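Local coordinates for SufC protein (Thermus thermophilus, PDB 2D2E) that probably binds and hydrolyses ATP as an atypical cytoplasmic ABC-type ATPase, consistent with a part in iron-sulfur cluster assembly, at residues 45-48 against 54-57; 62-67 against 162-167; 68-71 against 76-79. All blocks are in the same frame, centred on the assembly; numbering follows the deposited sequence.

Interaction 1 of 3, residues 45-48 against 54-57; sequences LGKI and EYTV
Ile48 and Tyr55 bring helix 42-50 closest to the chain that returns past it, their CA atoms 6.9 Å apart, as residues 54-57 run from a loop into strand 56-58. Ile48 meets both Tyr55 and Val57 through carbon atoms. The outer arm of Ile48, made of CG1 and CD1, reaches the root of the tyrosine side chain: CG1 lies 3.8 Å from Tyr55 CG, and CD1 is 4.1 Å from Tyr55 CB. The two side chains run nearly perpendicular. Ile48 CG1 stands anti to its own carbonyl carbon (chi1 -69°), which leaves the other branch, CG2, pointing a different way, to Val57 CG2 at 4.2 Å. One isoleucine thus uses both branches, one for the aromatic residue and one for the strand beyond it. Helix 42-50 is the helix that follows the P-loop of this ABC ATPase; Lys42, Ser43 and Thr44 at its start bind ADP in another structure of the protein, and the side chain of Tyr55 comes to about 3 Å from that of Thr44 at their nearest atoms. Farther out along the ring, Lys47 takes over from Ile48. Its extended chain runs obliquely past the phenol, with CB 4.0 Å from Tyr55 CE1 and the methylene CD 3.7 Å from Tyr55 OH, so that the aliphatic part of the lysine does the touching. Leu9, Ala11 and Ile13 of strand 3-13 touch Val57, Ile48 and Tyr55 respectively, while Leu19 and Ile18 of strand 16-27 meet Ile48 and Tyr55.

Interaction 2 of 3, residues 62-67 against 162-167; sequences ILLDGE and PTYAVL
With chi1 -68° at Asp65 and nearly the same setting at Tyr164, CG of each lies anti to its own carbonyl carbon, beside the backbone N, and the carboxylate and the phenol are brought together between two backbones whose closest CA atoms, those of Leu64 and Tyr164, are 8.4 Å apart. Tyr164 OH donates a hydrogen bond to Asp65 OD1 at 2.7 Å, meeting the carboxylate on its syn side but 28° out of its plane. The carboxylate and ring planes are 60° apart, and OD1 lies at the edge of the ring. OD1 also accepts from Ser2 N, while OD2 forms a salt bridge with Lys28, so both oxygens of the aspartate are engaged. Beside this polar link, Leu64 and the tyrosine lie alongside each other, pointing opposite ways: Leu64 CD2 is 3.7 Å from Tyr164 CE1, and Leu64 CG is 3.7 Å from Tyr164 CD1. Asp65 occupies the type I' turn from Leu64 to Glu67 that joins strand 60-64 to strand 67-68. The contact therefore ties a hairpin of the antiparallel sheet to strand 164-168, an outermost strand of the mixed sheet, with Leu4 of strand 3-13 against Tyr164 and helix 176-189 packed on Leu167.

Interaction 3 of 3, residues 68-71 against 76-79; sequences NILE and ERAR
Ile69 and Arg77 mark the closest approach of the two backbones, 6.4 Å between CA atoms, where the loop after strand 67-68 packs against helix 74-79. Arg77 makes the largest share of the contact. Its chain, extended from CG to NE, leaves the helix and lies across the isoleucine, its methylenes against Ile69 carbons: CD is 3.9 Å from Ile69 CD1, and CG is 4.0 Å from Ile69 CB. Ile69 CG1 sits between the backbone N and the carbonyl carbon (chi1 64°), a placement that swings CD1 onto the arginine methylenes. Beyond them the guanidinium lies against the loop backbone. Ile69 O lies over one face of it, 3.1 Å from Arg77 NE, but at an angle too poor for a hydrogen bond; the oxygen nevertheless probably has a favourable electrostatic effect on the positive group. Leu70 O approaches obliquely, 3.1 Å from Arg77 NH2.

The clear bonds of the guanidinium go elsewhere, and they fix its position. NE donates to Leu72 O, and NH1 to Ile48 O and Leu49 O on helix 42-50, while NH2 bonds a glycerol probably taken from the crystallisation liquor. The side chain of Glu76 leaves the helix on the loop side, yet its polar partner is Ser73: OE1 accepts a hydrogen bond from Ser73 N, just before helix 74-79.

Leu82 touches both Ile69 and the arginine. Arg77 thus joins the loop after strand 67-68, at the end of the antiparallel hairpin, to the short helix 74-79 and, through NH1, to helix 42-50, the helix that follows the P-loop in the ABC ATPase fold.

Along the chain, interaction 1 closes before the other two open, and interaction 3 is nested within the stretch of chain that interaction 2 closes. Their centres form a compact group: interactions 2 and 3 lie about 9 Å apart, 1 and 3 about 13 Å, and 1 and 2 about 15 Å. Strands 56-58 and 60-64 follow one another and belong to the same antiparallel sheet, so interactions 1 and 2 share it. Direct packing joins 45-48 to 62-67, and 54-57 to 68-71; Ile62 links 62-67 to 68-71 by backbone bonding to Ile69 and packing on Leu70. Together the three connect the helix after the P-loop, the antiparallel sheet and the edge of the mixed sheet in one nucleotide-binding fold.

Interaction 1 of 3, residues 45-48 against 54-57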
loop_
_atom_site.group_PDB
_atom_site.type_symbol
_atom_site.label_atom_id
_atom_site.label_comp_id
_atom_site.label_asym_id
_atom_site.label_seq_id
_atom_site.Cartn_x
_atom_site.Cartn_y
_atom_site.Cartn_z
ATOM N N LEU A 45 -3.209 -10.604 -3.417
ATOM C CA LEU A 45 -4.216 -9.869 -2.646
ATOM C C LEU A 45 -4.072 -8.366 -2.905
ATOM O O LEU A 45 -5.069 -7.652 -3.086
ATOM C CB LEU A 45 -4.079 -10.147 -1.141
ATOM C CG LEU A 45 -5.035 -9.314 -0.263
ATOM C CD1 LEU A 45 -6.487 -9.686 -0.551
ATOM C CD2 LEU A 45 -4.742 -9.572 1.214
ATOM N N GLY A 46 -2.835 -7.878 -2.937
ATOM C CA GLY A 46 -2.626 -6.469 -3.199
ATOM C C GLY A 46 -3.151 -6.057 -4.566
ATOM O O GLY A 46 -3.706 -4.987 -4.700
ATOM N N LYS A 47 -2.987 -6.899 -5.582
ATOM C CA LYS A 47 -3.448 -6.529 -6.914
ATOM C C LYS A 47 -4.967 -6.509 -6.985
ATOM O O LYS A 47 -5.550 -5.654 -7.669
ATOM C CB LYS A 47 -2.882 -7.500 -7.944
ATOM C CG LYS A 47 -1.380 -7.391 -8.101
ATOM C CD LYS A 47 -0.850 -8.454 -9.058
ATOM C CE LYS A 47 0.662 -8.339 -9.209
ATOM N NZ LYS A 47 1.231 -9.371 -10.123
ATOM N N ILE A 48 -5.599 -7.447 -6.282
ATOM C CA ILE A 48 -7.052 -7.522 -6.250
ATOM C C ILE A 48 -7.586 -6.312 -5.501
ATOM O O ILE A 48 -8.612 -5.755 -5.879
ATOM C CB ILE A 48 -7.506 -8.832 -5.601
ATOM C CG1 ILE A 48 -7.157 -9.985 -6.549
ATOM C CG2 ILE A 48 -9.007 -8.796 -5.285
ATOM C CD1 ILE A 48 -7.520 -11.352 -6.038
ATOM N N GLU A 54 -7.452 -8.704 -14.246
ATOM C CA GLU A 54 -7.042 -10.045 -14.652
ATOM C C GLU A 54 -7.502 -11.151 -13.704
ATOM O O GLU A 54 -7.488 -12.327 -14.067
ATOM C CB GLU A 54 -5.520 -10.113 -14.818
ATOM C CG GLU A 54 -4.990 -9.286 -15.982
ATOM C CD GLU A 54 -3.504 -9.483 -16.219
ATOM O OE1 GLU A 54 -2.937 -8.775 -17.078
ATOM O OE2 GLU A 54 -2.900 -10.349 -15.548
ATOM N N TYR A 55 -7.920 -10.779 -12.494
ATOM C CA TYR A 55 -8.378 -11.747 -11.506
ATOM C C TYR A 55 -9.881 -11.909 -11.455
ATOM O O TYR A 55 -10.629 -10.973 -11.724
ATOM C CB TYR A 55 -7.906 -11.341 -10.089
ATOM C CG TYR A 55 -6.397 -11.451 -9.986
ATOM C CD1 TYR A 55 -5.587 -10.378 -10.332
ATOM C CD2 TYR A 55 -5.789 -12.648 -9.617
ATOM C CE1 TYR A 55 -4.208 -10.490 -10.321
ATOM C CE2 TYR A 55 -4.396 -12.774 -9.609
ATOM C CZ TYR A 55 -3.621 -11.689 -9.965
ATOM O OH TYR A 55 -2.246 -11.786 -9.960
ATOM N N THR A 56 -10.312 -13.105 -11.085
ATOM C CA THR A 56 -11.726 -13.409 -10.965
ATOM C C THR A 56 -12.042 -13.677 -9.496
ATOM O O THR A 56 -11.464 -14.573 -8.893
ATOM C CB THR A 56 -12.094 -14.673 -11.780
ATOM O OG1 THR A 56 -11.741 -14.477 -13.155
ATOM C CG2 THR A 56 -13.584 -14.959 -11.676
ATOM N N VAL A 57 -12.945 -12.898 -8.905
ATOM C CA VAL A 57 -13.302 -13.133 -7.512
ATOM C C VAL A 57 -14.479 -14.115 -7.485
ATOM O O VAL A 57 -15.523 -13.873 -8.083
ATOM C CB VAL A 57 -13.650 -11.801 -6.784
ATOM C CG1 VAL A 57 -14.212 -12.095 -5.389
ATOM C CG2 VAL A 57 -12.392 -10.918 -6.705
#

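Interaction 2 of 3, residues 62-67 against 162-167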
loop_
_atom_site.group_PDB
_atom_site.type_symbol
_atom_site.label_atom_id
_atom_site.label_comp_id
_atom_site.label_asym_id
_atom_site.label_seq_id
_atom_site.Cartn_x
_atom_site.Cartn_y
_atom_site.Cartn_z
ATOM N N ILE A 62 -14.740 -7.021 0.035
ATOM C CA ILE A 62 -13.683 -6.142 0.517
ATOM C C ILE A 62 -14.472 -4.889 0.940
ATOM O O ILE A 62 -15.041 -4.180 0.096
ATOM C CB ILE A 62 -12.667 -5.769 -0.574
ATOM C CG1 ILE A 62 -11.895 -7.016 -1.026
ATOM C CG2 ILE A 62 -11.684 -4.746 -0.021
ATOM C CD1 ILE A 62 -10.736 -6.715 -1.966
ATOM N N LEU A 63 -14.518 -4.644 2.248
ATOM C CA LEU A 63 -15.283 -3.513 2.786
ATOM C C LEU A 63 -14.379 -2.389 3.231
ATOM O O LEU A 63 -13.456 -2.614 4.002
ATOM C CB LEU A 63 -16.092 -3.959 4.010
ATOM C CG LEU A 63 -16.880 -5.267 3.870
ATOM C CD1 LEU A 63 -17.446 -5.696 5.217
ATOM C CD2 LEU A 63 -17.985 -5.067 2.869
ATOM N N LEU A 64 -14.651 -1.180 2.751
ATOM C CA LEU A 64 -13.872 -0.022 3.157
ATOM C C LEU A 64 -14.871 0.830 3.934
ATOM O O LEU A 64 -15.801 1.407 3.357
ATOM C CB LEU A 64 -13.334 0.718 1.935
ATOM C CG LEU A 64 -12.245 1.747 2.252
ATOM C CD1 LEU A 64 -11.434 2.066 1.004
ATOM C CD2 LEU A 64 -12.881 3.012 2.833
ATOM N N ASP A 65 -14.687 0.877 5.248
ATOM C CA ASP A 65 -15.592 1.611 6.140
ATOM C C ASP A 65 -17.057 1.229 5.900
ATOM O O ASP A 65 -17.938 2.085 5.771
ATOM C CB ASP A 65 -15.391 3.126 6.023
ATOM C CG ASP A 65 -14.031 3.575 6.559
ATOM O OD1 ASP A 65 -13.428 2.834 7.371
ATOM O OD2 ASP A 65 -13.570 4.666 6.178
ATOM N N GLY A 66 -17.304 -0.072 5.839
ATOM C CA GLY A 66 -18.660 -0.565 5.659
ATOM C C GLY A 66 -19.158 -0.829 4.251
ATOM O O GLY A 66 -20.137 -1.566 4.087
ATOM N N GLU A 67 -18.511 -0.258 3.236
ATOM C CA GLU A 67 -18.956 -0.456 1.853
ATOM C C GLU A 67 -18.118 -1.444 1.046
ATOM O O GLU A 67 -16.885 -1.377 1.045
ATOM C CB GLU A 67 -18.959 0.867 1.093
ATOM C CG GLU A 67 -19.593 2.031 1.799
ATOM C CD GLU A 67 -19.491 3.289 0.969
ATOM O OE1 GLU A 67 -20.117 3.333 -0.110
ATOM O OE2 GLU A 67 -18.777 4.223 1.381
ATOM N N PRO A 162 -4.988 9.629 1.343
ATOM C CA PRO A 162 -5.925 8.499 1.317
ATOM C C PRO A 162 -6.272 8.069 2.745
ATOM O O PRO A 162 -5.555 8.403 3.689
ATOM C CB PRO A 162 -5.134 7.418 0.593
ATOM C CG PRO A 162 -3.716 7.724 1.031
ATOM C CD PRO A 162 -3.633 9.219 0.940
ATOM N N THR A 163 -7.370 7.340 2.902
ATOM C CA THR A 163 -7.762 6.838 4.215
ATOM C C THR A 163 -7.063 5.529 4.485
ATOM O O THR A 163 -6.687 5.255 5.615
ATOM C CB THR A 163 -9.280 6.632 4.275
ATOM O OG1 THR A 163 -9.918 7.897 4.054
ATOM C CG2 THR A 163 -9.712 6.089 5.614
ATOM N N TYR A 164 -6.924 4.704 3.442
ATOM C CA TYR A 164 -6.218 3.435 3.594
ATOM C C TYR A 164 -5.197 3.308 2.466
ATOM O O TYR A 164 -5.423 3.784 1.362
ATOM C CB TYR A 164 -7.164 2.236 3.493
ATOM C CG TYR A 164 -8.166 2.160 4.616
ATOM C CD1 TYR A 164 -9.444 2.698 4.473
ATOM C CD2 TYR A 164 -7.819 1.578 5.832
ATOM C CE1 TYR A 164 -10.360 2.657 5.514
ATOM C CE2 TYR A 164 -8.732 1.535 6.887
ATOM C CZ TYR A 164 -9.998 2.075 6.713
ATOM O OH TYR A 164 -10.898 2.010 7.759
ATOM N N ALA A 165 -4.073 2.672 2.761
ATOM C CA ALA A 165 -3.050 2.434 1.745
ATOM C C ALA A 165 -2.512 1.028 1.881
ATOM O O ALA A 165 -2.186 0.581 2.978
ATOM C CB ALA A 165 -1.892 3.442 1.885
ATOM N N VAL A 166 -2.394 0.355 0.744
ATOM C CA VAL A 166 -1.870 -1.019 0.700
ATOM C C VAL A 166 -0.577 -0.848 -0.071
ATOM O O VAL A 166 -0.608 -0.453 -1.251
ATOM C CB VAL A 166 -2.833 -1.956 -0.066
ATOM C CG1 VAL A 166 -2.228 -3.380 -0.162
ATOM C CG2 VAL A 166 -4.165 -2.020 0.647
ATOM N N LEU A 167 0.547 -1.092 0.597
ATOM C CA LEU A 167 1.869 -0.898 -0.008
ATOM C C LEU A 167 2.645 -2.181 -0.106
ATOM O O LEU A 167 3.087 -2.721 0.912
ATOM C CB LEU A 167 2.660 0.096 0.829
ATOM C CG LEU A 167 1.858 1.385 1.013
ATOM C CD1 LEU A 167 2.639 2.309 1.930
ATOM C CD2 LEU A 167 1.591 2.039 -0.337
#

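Interaction 3 of 3, residues 68-71 against 76-79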
loop_
_atom_site.group_PDB
_atom_site.type_symbol
_atom_site.label_atom_id
_atom_site.label_comp_id
_atom_site.label_asym_id
_atom_site.label_seq_id
_atom_site.Cartn_x
_atom_site.Cartn_y
_atom_site.Cartn_z
ATOM N N ASN A 68 -18.798 -2.342 0.335
ATOM C CA ASN A 68 -18.142 -3.346 -0.505
ATOM C C ASN A 68 -17.578 -2.624 -1.733
ATOM O O ASN A 68 -18.317 -1.965 -2.469
ATOM C CB ASN A 68 -19.179 -4.411 -0.920
ATOM C CG ASN A 68 -18.567 -5.604 -1.667
ATOM O OD1 ASN A 68 -19.295 -6.496 -2.117
ATOM N ND2 ASN A 68 -17.247 -5.631 -1.797
ATOM N N ILE A 69 -16.271 -2.724 -1.955
ATOM C CA ILE A 69 -15.665 -2.046 -3.096
ATOM C C ILE A 69 -15.252 -2.968 -4.230
ATOM O O ILE A 69 -14.692 -2.506 -5.221
ATOM C CB ILE A 69 -14.412 -1.237 -2.670
ATOM C CG1 ILE A 69 -13.319 -2.180 -2.137
ATOM C CG2 ILE A 69 -14.812 -0.207 -1.639
ATOM C CD1 ILE A 69 -11.999 -1.463 -1.805
ATOM N N LEU A 70 -15.526 -4.265 -4.097
ATOM C CA LEU A 70 -15.123 -5.213 -5.129
ATOM C C LEU A 70 -15.669 -4.905 -6.512
ATOM O O LEU A 70 -15.021 -5.203 -7.506
ATOM C CB LEU A 70 -15.514 -6.644 -4.740
ATOM C CG LEU A 70 -14.585 -7.362 -3.766
ATOM C CD1 LEU A 70 -15.038 -8.799 -3.594
ATOM C CD2 LEU A 70 -13.157 -7.320 -4.298
ATOM N N GLU A 71 -16.851 -4.306 -6.556
ATOM C CA GLU A 71 -17.506 -3.969 -7.814
ATOM C C GLU A 71 -17.111 -2.597 -8.337
ATOM O O GLU A 71 -17.496 -2.221 -9.440
ATOM C CB GLU A 71 -19.027 -4.036 -7.641
ATOM C CG GLU A 71 -19.511 -5.394 -7.168
ATOM C CD GLU A 71 -19.091 -6.505 -8.106
ATOM O OE1 GLU A 71 -18.760 -7.606 -7.616
ATOM O OE2 GLU A 71 -19.099 -6.279 -9.338
ATOM N N GLU A 76 -12.918 4.558 -8.705
ATOM C CA GLU A 76 -13.985 4.685 -7.721
ATOM C C GLU A 76 -13.484 4.308 -6.322
ATOM O O GLU A 76 -13.909 4.891 -5.332
ATOM C CB GLU A 76 -15.191 3.823 -8.120
ATOM C CG GLU A 76 -15.825 4.268 -9.449
ATOM C CD GLU A 76 -17.008 3.407 -9.873
ATOM O OE1 GLU A 76 -16.863 2.164 -9.935
ATOM O OE2 GLU A 76 -18.086 3.980 -10.155
ATOM N N ARG A 77 -12.574 3.339 -6.236
ATOM C CA ARG A 77 -12.046 2.964 -4.921
ATOM C C ARG A 77 -11.220 4.090 -4.339
ATOM O O ARG A 77 -11.274 4.347 -3.132
ATOM C CB ARG A 77 -11.188 1.705 -5.025
ATOM C CG ARG A 77 -12.002 0.487 -5.419
ATOM C CD ARG A 77 -11.130 -0.765 -5.546
ATOM N NE ARG A 77 -11.862 -1.786 -6.283
ATOM C CZ ARG A 77 -11.541 -3.075 -6.328
ATOM N NH1 ARG A 77 -10.486 -3.526 -5.670
ATOM N NH2 ARG A 77 -12.282 -3.918 -7.044
ATOM N N ALA A 78 -10.454 4.761 -5.191
ATOM C CA ALA A 78 -9.629 5.874 -4.744
ATOM C C ALA A 78 -10.547 6.983 -4.243
ATOM O O ALA A 78 -10.232 7.660 -3.269
ATOM C CB ALA A 78 -8.769 6.372 -5.878
ATOM N N ARG A 79 -11.695 7.152 -4.905
ATOM C CA ARG A 79 -12.662 8.173 -4.497
ATOM C C ARG A 79 -13.225 7.856 -3.112
ATOM O O ARG A 79 -13.652 8.753 -2.385
ATOM C CB ARG A 79 -13.803 8.270 -5.526
#